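Local coordinates for fimbrin (Schizosaccharomyces pombe, PDB 1RT8), which binds and crosslinks actin filaments and takes part in cell polarity, cytokinesis, mating and spore formation, at residues M389-I394 with L408-M413. Residues are numbered along the deposited sequence; the frame is centred on the assembly and turned at random.
Sequences MMRMNI and LSDSDM
The seam between the third and fourth calponin-homology domains, within the second actin-binding region of fimbrin, illustrates how one arginine can join a helix to the start of another. R391, on helix 379-397, reaches the first turn of helix 410-421. Its CG lies anti to the backbone N (chi1 -178°), and the chain bends at chi2 before the guanidinium meets D410 side-on. R391 NE and NH2 both donate to the same carboxylate oxygen, D410 OD1, at 3.1 and 3.0 Å, in a salt bridge. The guanidinium and carboxylate planes are nearly coplanar, 17° apart. R391 NH2 also donates to the backbone L408 O at 2.9 Å, so one nitrogen bridges the D410 carboxylate, in the first turn, and the L408 carbonyl just before the N-cap. An alanine in place of this arginine would probably leave both acceptors without these donors and open a gap beside the M413 sulfur. S409 is the N-cap residue, and its backbone N donates to D412 OD2 at 2.9 Å, one half of a capping box. L504 of helix 500-511 also touches I394, D410 and M413. I394 CG2 packs on M413 CE, while M413 SD sits over one guanidinium face, offset toward the rim, 3.9 Å from R391 NH2.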
ATOM      1  N   MET A 389     -20.619  -6.802   1.063  1.00 24.19           N
ATOM      2  CA  MET A 389     -20.038  -6.575   2.382  1.00 26.33           C
ATOM      3  C   MET A 389     -19.584  -5.117   2.499  1.00 26.64           C
ATOM      4  O   MET A 389     -19.862  -4.446   3.495  1.00 25.01           O
ATOM      5  CB  MET A 389     -18.847  -7.511   2.618  1.00 25.62           C
ATOM      6  CG  MET A 389     -18.353  -7.523   4.052  1.00 27.60           C
ATOM      7  SD  MET A 389     -16.845  -8.494   4.288  1.00 33.34           S
ATOM      8  CE  MET A 389     -17.510 -10.069   4.814  1.00 31.32           C
ATOM      9  N   MET A 390     -18.884  -4.626   1.482  1.00 24.52           N
ATOM     10  CA  MET A 390     -18.425  -3.241   1.498  1.00 25.77           C
ATOM     11  C   MET A 390     -19.616  -2.288   1.487  1.00 26.21           C
ATOM     12  O   MET A 390     -19.642  -1.310   2.227  1.00 27.83           O
ATOM     13  CB  MET A 390     -17.541  -2.941   0.279  1.00 26.04           C
ATOM     14  CG  MET A 390     -17.253  -1.448   0.076  1.00 25.29           C
ATOM     15  SD  MET A 390     -16.087  -1.080  -1.284  1.00 30.10           S
ATOM     16  CE  MET A 390     -14.535  -1.454  -0.515  1.00 26.28           C
ATOM     17  N   ARG A 391     -20.600  -2.578   0.644  1.00 25.42           N
ATOM     18  CA  ARG A 391     -21.773  -1.726   0.524  1.00 27.56           C
ATOM     19  C   ARG A 391     -22.593  -1.619   1.810  1.00 28.93           C
ATOM     20  O   ARG A 391     -23.029  -0.523   2.187  1.00 25.94           O
ATOM     21  CB  ARG A 391     -22.673  -2.220  -0.610  1.00 26.49           C
ATOM     22  CG  ARG A 391     -23.897  -1.355  -0.843  1.00 27.25           C
ATOM     23  CD  ARG A 391     -23.500   0.057  -1.274  1.00 25.93           C
ATOM     24  NE  ARG A 391     -24.665   0.918  -1.467  1.00 27.12           N
ATOM     25  CZ  ARG A 391     -25.353   1.505  -0.487  1.00 26.33           C
ATOM     26  NH1 ARG A 391     -25.003   1.331   0.778  1.00 26.28           N
ATOM     27  NH2 ARG A 391     -26.392   2.283  -0.780  1.00 27.65           N
ATOM     28  N   MET A 392     -22.818  -2.751   2.473  1.00 29.29           N
ATOM     29  CA  MET A 392     -23.589  -2.742   3.709  1.00 30.86           C
ATOM     30  C   MET A 392     -22.835  -1.976   4.780  1.00 30.76           C
ATOM     31  O   MET A 392     -23.440  -1.266   5.580  1.00 33.23           O
ATOM     32  CB  MET A 392     -23.862  -4.162   4.197  1.00 31.58           C
ATOM     33  CG  MET A 392     -24.785  -4.212   5.406  1.00 32.47           C
ATOM     34  SD  MET A 392     -26.351  -3.366   5.081  1.00 36.04           S
ATOM     35  CE  MET A 392     -27.202  -4.573   4.066  1.00 34.43           C
ATOM     36  N   ASN A 393     -21.512  -2.111   4.785  1.00 30.03           N
ATOM     37  CA  ASN A 393     -20.681  -1.418   5.761  1.00 29.68           C
ATOM     38  C   ASN A 393     -20.868   0.093   5.618  1.00 30.96           C
ATOM     39  O   ASN A 393     -20.932   0.810   6.618  1.00 28.50           O
ATOM     40  CB  ASN A 393     -19.212  -1.780   5.555  1.00 32.05           C
ATOM     41  CG  ASN A 393     -18.313  -1.225   6.646  1.00 33.14           C
ATOM     42  OD1 ASN A 393     -17.215  -0.757   6.370  1.00 36.72           O
ATOM     43  ND2 ASN A 393     -18.770  -1.289   7.889  1.00 32.41           N
ATOM     44  N   ILE A 394     -20.948   0.575   4.377  1.00 30.07           N
ATOM     45  CA  ILE A 394     -21.151   2.001   4.125  1.00 30.85           C
ATOM     46  C   ILE A 394     -22.493   2.447   4.719  1.00 32.16           C
ATOM     47  O   ILE A 394     -22.577   3.485   5.369  1.00 33.71           O
ATOM     48  CB  ILE A 394     -21.145   2.321   2.609  1.00 30.05           C
ATOM     49  CG1 ILE A 394     -19.723   2.229   2.056  1.00 27.80           C
ATOM     50  CG2 ILE A 394     -21.706   3.716   2.360  1.00 30.64           C
ATOM     51  CD1 ILE A 394     -19.656   2.403   0.550  1.00 28.66           C
ATOM     52  N   LEU A 408     -30.056   3.466   3.566  1.00 42.56           N
ATOM     53  CA  LEU A 408     -29.405   4.427   2.682  1.00 38.97           C
ATOM     54  C   LEU A 408     -29.311   3.818   1.286  1.00 35.76           C
ATOM     55  O   LEU A 408     -28.523   2.906   1.066  1.00 35.51           O
ATOM     56  CB  LEU A 408     -28.003   4.733   3.191  1.00 39.82           C
ATOM     57  CG  LEU A 408     -27.248   5.786   2.388  1.00 40.28           C
ATOM     58  CD1 LEU A 408     -27.934   7.133   2.571  1.00 39.57           C
ATOM     59  CD2 LEU A 408     -25.802   5.843   2.852  1.00 40.87           C
ATOM     60  N   SER A 409     -30.111   4.313   0.346  1.00 31.58           N
ATOM     61  CA  SER A 409     -30.084   3.772  -1.008  1.00 30.39           C
ATOM     62  C   SER A 409     -29.019   4.452  -1.861  1.00 29.10           C
ATOM     63  O   SER A 409     -28.441   5.463  -1.466  1.00 27.65           O
ATOM     64  CB  SER A 409     -31.441   3.955  -1.691  1.00 29.74           C
ATOM     65  OG  SER A 409     -31.588   5.293  -2.136  1.00 30.56           O
ATOM     66  N   ASP A 410     -28.767   3.877  -3.030  1.00 29.23           N
ATOM     67  CA  ASP A 410     -27.797   4.419  -3.971  1.00 29.07           C
ATOM     68  C   ASP A 410     -28.321   5.768  -4.442  1.00 29.61           C
ATOM     69  O   ASP A 410     -27.558   6.722  -4.601  1.00 30.55           O
ATOM     70  CB  ASP A 410     -27.638   3.473  -5.170  1.00 28.45           C
ATOM     71  CG  ASP A 410     -26.694   2.302  -4.887  1.00 28.52           C
ATOM     72  OD1 ASP A 410     -26.554   1.884  -3.714  1.00 28.30           O
ATOM     73  OD2 ASP A 410     -26.094   1.791  -5.855  1.00 28.77           O
ATOM     74  N   SER A 411     -29.630   5.844  -4.666  1.00 29.88           N
ATOM     75  CA  SER A 411     -30.235   7.089  -5.106  1.00 31.43           C
ATOM     76  C   SER A 411     -30.033   8.154  -4.032  1.00 29.90           C
ATOM     77  O   SER A 411     -29.749   9.304  -4.361  1.00 31.64           O
ATOM     78  CB  SER A 411     -31.727   6.902  -5.396  1.00 33.91           C
ATOM     79  OG  SER A 411     -32.451   6.609  -4.213  1.00 40.97           O
ATOM     80  N   ASP A 412     -30.178   7.784  -2.759  1.00 28.72           N
ATOM     81  CA  ASP A 412     -29.976   8.744  -1.667  1.00 28.99           C
ATOM     82  C   ASP A 412     -28.545   9.304  -1.718  1.00 27.79           C
ATOM     83  O   ASP A 412     -28.328  10.488  -1.476  1.00 25.96           O
ATOM     84  CB  ASP A 412     -30.185   8.102  -0.286  1.00 31.52           C
ATOM     85  CG  ASP A 412     -31.621   7.654  -0.043  1.00 33.08           C
ATOM     86  OD1 ASP A 412     -32.558   8.333  -0.504  1.00 31.05           O
ATOM     87  OD2 ASP A 412     -31.806   6.623   0.633  1.00 35.05           O
ATOM     88  N   MET A 413     -27.569   8.449  -2.020  1.00 26.04           N
ATOM     89  CA  MET A 413     -26.174   8.900  -2.102  1.00 26.22           C
ATOM     90  C   MET A 413     -25.957   9.849  -3.284  1.00 26.83           C
ATOM     91  O   MET A 413     -25.273  10.873  -3.151  1.00 29.02           O
ATOM     92  CB  MET A 413     -25.228   7.696  -2.199  1.00 25.75           C
ATOM     93  CG  MET A 413     -25.220   6.842  -0.941  1.00 25.88           C
ATOM     94  SD  MET A 413     -24.139   5.401  -1.065  1.00 27.87           S
ATOM     95  CE  MET A 413     -22.546   6.134  -0.812  1.00 22.75           C
TER